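Local coordinates for leucine-rich repeat protein (Bacteroides thetaiotaomicron, PDB 4ECN), which is of unknown function but is probably an extracellular protein that binds other proteins through its leucine-rich repeats, at residues Y12-L17 with L118-L123; T84-G89 with D108-V113. One frame throughout, in Å; residues are numbered along the deposited sequence.

How the contacts relate
Contacts 1 and 2 are two strand pairings of one mixed sheet in the first DUF4458 domain, their centres 11 Å apart, and together illustrate how parallel and antiparallel pairs share a core. Contact 2 is nested inside the loop that contact 1 closes, and the strands 110-113 and 118-124 follow each other in the chain. L111 joins the hydrophobic sides, its side chain touching V13, F15, L119 and K121. A salt bridge, K121 NZ to D108 OD2 at 3.2 Å, adds a polar tie, and L119 CD2 packs 3.4 Å from T112 O. The sodium ion site, Q314 and V317, belongs to another part of the chain.

Contact 1. Residues Y12-L17 with L118-L123; sequences YVQFKL and LLEKAL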
# COMPACT_ATOMS: atom_id res chain seq x y z
N TYR A 12 -53.60 18.22 -2.31
CA TYR A 12 -53.92 18.08 -3.73
C TYR A 12 -52.67 17.98 -4.58
O TYR A 12 -51.62 18.49 -4.22
CB TYR A 12 -54.79 19.24 -4.23
CG TYR A 12 -56.15 19.28 -3.56
CD1 TYR A 12 -57.23 18.59 -4.10
CD2 TYR A 12 -56.35 19.99 -2.38
CE1 TYR A 12 -58.48 18.60 -3.47
CE2 TYR A 12 -57.57 19.97 -1.72
CZ TYR A 12 -58.64 19.29 -2.28
OH TYR A 12 -59.86 19.29 -1.65
N VAL A 13 -52.80 17.26 -5.71
CA VAL A 13 -51.76 17.04 -6.71
C VAL A 13 -52.34 17.27 -8.08
O VAL A 13 -53.52 17.00 -8.32
CB VAL A 13 -51.09 15.63 -6.62
CG1 VAL A 13 -49.88 15.52 -7.54
CG2 VAL A 13 -50.67 15.31 -5.20
N GLN A 14 -51.51 17.80 -8.97
CA GLN A 14 -51.81 17.97 -10.38
C GLN A 14 -50.55 17.65 -11.11
O GLN A 14 -49.47 17.76 -10.54
CB GLN A 14 -52.37 19.36 -10.72
CG GLN A 14 -51.45 20.55 -10.49
CD GLN A 14 -52.14 21.85 -10.86
OE1 GLN A 14 -53.38 21.98 -10.77
NE2 GLN A 14 -51.36 22.84 -11.26
N PHE A 15 -50.68 17.18 -12.35
CA PHE A 15 -49.51 16.79 -13.13
C PHE A 15 -49.38 17.68 -14.36
O PHE A 15 -50.37 18.11 -14.95
CB PHE A 15 -49.59 15.30 -13.53
CG PHE A 15 -49.65 14.38 -12.34
CD1 PHE A 15 -48.50 13.97 -11.69
CD2 PHE A 15 -50.88 13.95 -11.83
CE1 PHE A 15 -48.56 13.14 -10.57
CE2 PHE A 15 -50.94 13.13 -10.71
CZ PHE A 15 -49.78 12.73 -10.09
N LYS A 16 -48.13 17.98 -14.70
CA LYS A 16 -47.73 18.80 -15.84
C LYS A 16 -46.81 17.94 -16.73
O LYS A 16 -45.77 17.49 -16.24
CB LYS A 16 -47.04 20.08 -15.32
CG LYS A 16 -47.47 21.38 -16.00
CD LYS A 16 -46.61 22.53 -15.49
CE LYS A 16 -47.04 23.90 -15.96
NZ LYS A 16 -46.15 24.96 -15.42
N LEU A 17 -47.24 17.62 -17.98
CA LEU A 17 -46.47 16.78 -18.91
C LEU A 17 -45.32 17.59 -19.54
O LEU A 17 -45.54 18.67 -20.09
CB LEU A 17 -47.37 16.18 -20.01
CG LEU A 17 -48.22 14.95 -19.61
CD1 LEU A 17 -49.37 14.74 -20.55
CD2 LEU A 17 -47.38 13.68 -19.56
N LEU A 118 -51.15 22.25 -2.46
CA LEU A 118 -51.32 21.93 -3.87
C LEU A 118 -49.97 21.75 -4.46
O LEU A 118 -49.21 22.71 -4.60
CB LEU A 118 -52.16 22.95 -4.64
CG LEU A 118 -52.25 22.78 -6.18
CD1 LEU A 118 -52.81 21.39 -6.58
CD2 LEU A 118 -53.12 23.86 -6.79
N LEU A 119 -49.67 20.50 -4.78
CA LEU A 119 -48.42 20.07 -5.38
C LEU A 119 -48.58 19.94 -6.87
O LEU A 119 -49.62 19.50 -7.34
CB LEU A 119 -48.03 18.71 -4.75
CG LEU A 119 -46.84 17.96 -5.34
CD1 LEU A 119 -45.54 18.65 -5.03
CD2 LEU A 119 -46.80 16.56 -4.82
N GLU A 120 -47.56 20.34 -7.63
CA GLU A 120 -47.57 20.15 -9.07
C GLU A 120 -46.40 19.27 -9.41
O GLU A 120 -45.25 19.67 -9.20
CB GLU A 120 -47.54 21.47 -9.84
CG GLU A 120 -47.81 21.30 -11.33
CD GLU A 120 -47.79 22.59 -12.12
OE1 GLU A 120 -46.70 23.17 -12.29
OE2 GLU A 120 -48.88 22.99 -12.60
N LYS A 121 -46.69 18.05 -9.87
CA LYS A 121 -45.64 17.09 -10.20
C LYS A 121 -45.34 17.16 -11.69
O LYS A 121 -46.23 17.18 -12.54
CB LYS A 121 -45.99 15.65 -9.77
CG LYS A 121 -44.84 14.63 -9.92
CD LYS A 121 -43.75 14.78 -8.85
CE LYS A 121 -42.53 13.93 -9.11
NZ LYS A 121 -41.72 14.47 -10.24
N ALA A 122 -44.06 17.21 -11.98
CA ALA A 122 -43.54 17.22 -13.33
C ALA A 122 -43.32 15.78 -13.81
O ALA A 122 -42.51 15.03 -13.23
CB ALA A 122 -42.23 18.01 -13.37
N LEU A 123 -44.08 15.39 -14.83
CA LEU A 123 -43.90 14.09 -15.44
C LEU A 123 -43.19 14.29 -16.77
O LEU A 123 -43.73 14.96 -17.65
CB LEU A 123 -45.24 13.34 -15.61
CG LEU A 123 -45.89 12.78 -14.35
CD1 LEU A 123 -47.21 12.13 -14.68
CD2 LEU A 123 -44.98 11.79 -13.63
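The ring of F15 meets K121 and L123 from the opposite strand, both obliquely: K121 CB lies 3.6 Å from F15 CD1, and L123 CD1 is 3.7 Å from the same ring atom. One face of the ring carries V13 CG1 of its own strand, offset toward the rim. These groups sit on the inner side of a parallel pairing between strands 10-18 and 118-124, the first and last of the mixed sheet in chain order; the DUF4458 family belongs to the transthyretin clan, consistent with a beta-sandwich. Five backbone hydrogen bonds hold the register, such as K121 N to Q14 O at 2.9 Å. On the face bearing Y12, Q14, K16 and E120, Q14 reaches across to E120. Chi1 of 64° sets Q14 CG between the backbone N and the carbonyl carbon, and the chain runs on extended; NE2 then donates to E120 OE2 at 2.8 Å, on the anti side of that oxygen and 30° out of the carboxylate plane; amide and carboxylate are turned 20° apart. K16 runs obliquely past the same carboxylate, K16 CD 3.3 Å from E120 OE1, and K16 NZ makes a long salt bridge to E120 OE1 at 3.6 Å.

Contact 2. Residues T84-G89 with D108-V113; sequences TYKIVG and DNELTV
An antiparallel strand pair unites 84-89 with 110-113, and Y85 and L111 form its hydrogen-bonded pair. Y85 N donates to L111 O at 2.8 Å, and L111 N returns the bond to Y85 O at 2.9 Å. A third bond, I87 N to N109 O, carries the pairing on to the loop residue N109, just before strand 110-113. The short segments run 146° apart, a twisted antiparallel pair.

On the buried side, the Y85 ring stands with L111 O at its edge, near the ring plane, while V113 CG2 comes obliquely to Y85 CE1 at 3.6 Å. L111, whose CG sits between the backbone N and the carbonyl carbon (chi1 65°), sends CD1 toward Y85 CB, while its CD2 lies 3.7 Å from I87 CD1; the leucine and isoleucine side chains cross at about a right angle.

This is the inward side of the DUF4458 domain, where strand 83-93 is also paired with strand 43-49. Y85 stacks with H50 and its hydroxyl is hydrogen-bonded to L81 O. An alanine in place of Y85 would probably leave V113 CG2 without its aromatic neighbour, H50 without its stacking partner and L81 O without the phenolic hydroxyl.

The other side, bearing T84, K86, E110 and T112, is more exposed. T84 CG2, anti to the backbone N, approaches T112 OG1 at 3.5 Å and E110 OE2 at 3.4 Å, both contacts of a methyl with an oxygen. Just ahead of strand 110-113, N109 lies against the aliphatic CG and CD of K86: N109 ND2 is 3.6 Å from K86 CD, and N109 CB rests 3.6 Å from I87 O.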
# COMPACT_ATOMS: atom_id res chain seq x y z
N THR A 84 -46.00 10.74 1.81
CA THR A 84 -45.14 10.47 0.66
C THR A 84 -45.72 9.32 -0.16
O THR A 84 -46.21 8.33 0.40
CB THR A 84 -43.69 10.19 1.08
OG1 THR A 84 -43.31 11.05 2.15
CG2 THR A 84 -42.70 10.34 -0.09
N TYR A 85 -45.70 9.48 -1.49
CA TYR A 85 -46.18 8.56 -2.52
C TYR A 85 -45.08 8.31 -3.55
O TYR A 85 -44.31 9.22 -3.87
CB TYR A 85 -47.42 9.13 -3.23
CG TYR A 85 -48.66 9.26 -2.39
CD1 TYR A 85 -48.79 10.28 -1.45
CD2 TYR A 85 -49.78 8.47 -2.64
CE1 TYR A 85 -49.95 10.43 -0.70
CE2 TYR A 85 -50.96 8.63 -1.92
CZ TYR A 85 -51.05 9.62 -0.95
OH TYR A 85 -52.20 9.78 -0.22
N LYS A 86 -45.03 7.08 -4.08
CA LYS A 86 -44.06 6.75 -5.12
C LYS A 86 -44.84 6.38 -6.37
O LYS A 86 -45.67 5.47 -6.32
CB LYS A 86 -43.10 5.63 -4.67
CG LYS A 86 -41.95 5.38 -5.66
CD LYS A 86 -41.22 4.03 -5.48
CE LYS A 86 -42.03 2.83 -5.91
NZ LYS A 86 -41.26 1.57 -5.76
N ILE A 87 -44.62 7.14 -7.47
CA ILE A 87 -45.22 6.89 -8.79
C ILE A 87 -44.53 5.65 -9.37
O ILE A 87 -43.29 5.59 -9.38
CB ILE A 87 -45.11 8.12 -9.75
CG1 ILE A 87 -45.59 9.43 -9.12
CG2 ILE A 87 -45.81 7.85 -11.10
CD1 ILE A 87 -45.03 10.71 -9.84
N VAL A 88 -45.32 4.66 -9.83
CA VAL A 88 -44.78 3.43 -10.42
C VAL A 88 -44.67 3.64 -11.94
O VAL A 88 -43.66 3.29 -12.56
CB VAL A 88 -45.61 2.16 -10.06
CG1 VAL A 88 -44.86 0.89 -10.45
CG2 VAL A 88 -45.95 2.13 -8.58
N GLY A 89 -45.72 4.25 -12.50
CA GLY A 89 -45.84 4.57 -13.91
C GLY A 89 -47.17 5.21 -14.20
O GLY A 89 -47.98 5.40 -13.28
N ASP A 108 -37.35 10.38 -10.46
CA ASP A 108 -38.18 11.40 -9.80
C ASP A 108 -39.52 10.73 -9.43
O ASP A 108 -40.59 11.32 -9.61
CB ASP A 108 -38.35 12.63 -10.74
CG ASP A 108 -38.93 12.32 -12.13
OD1 ASP A 108 -38.24 11.61 -12.93
OD2 ASP A 108 -40.05 12.81 -12.44
N ASN A 109 -39.45 9.47 -8.96
CA ASN A 109 -40.59 8.61 -8.67
C ASN A 109 -41.41 9.08 -7.46
O ASN A 109 -42.61 8.82 -7.43
CB ASN A 109 -40.13 7.15 -8.44
CG ASN A 109 -38.97 6.93 -7.49
OD1 ASN A 109 -38.34 7.86 -6.95
ND2 ASN A 109 -38.63 5.66 -7.30
N GLU A 110 -40.81 9.81 -6.49
CA GLU A 110 -41.53 10.24 -5.29
C GLU A 110 -42.15 11.65 -5.40
O GLU A 110 -41.63 12.54 -6.08
CB GLU A 110 -40.61 10.20 -4.06
CG GLU A 110 -40.43 8.80 -3.49
CD GLU A 110 -39.57 8.67 -2.25
OE1 GLU A 110 -38.33 8.79 -2.37
OE2 GLU A 110 -40.13 8.37 -1.17
N LEU A 111 -43.30 11.82 -4.70
CA LEU A 111 -44.06 13.06 -4.54
C LEU A 111 -44.72 13.04 -3.14
O LEU A 111 -45.22 12.00 -2.71
CB LEU A 111 -45.10 13.31 -5.67
CG LEU A 111 -46.33 12.40 -5.90
CD1 LEU A 111 -47.47 12.73 -4.94
CD2 LEU A 111 -46.91 12.65 -7.27
N THR A 112 -44.71 14.18 -2.44
CA THR A 112 -45.28 14.25 -1.10
C THR A 112 -46.45 15.24 -1.10
O THR A 112 -46.27 16.40 -1.43
CB THR A 112 -44.20 14.64 -0.07
OG1 THR A 112 -43.03 13.83 -0.28
CG2 THR A 112 -44.68 14.51 1.35
N VAL A 113 -47.65 14.74 -0.74
CA VAL A 113 -48.89 15.51 -0.60
C VAL A 113 -48.82 16.22 0.74
O VAL A 113 -48.32 15.63 1.71
CB VAL A 113 -50.15 14.62 -0.74
CG1 VAL A 113 -51.42 15.45 -0.72
CG2 VAL A 113 -50.09 13.78 -2.01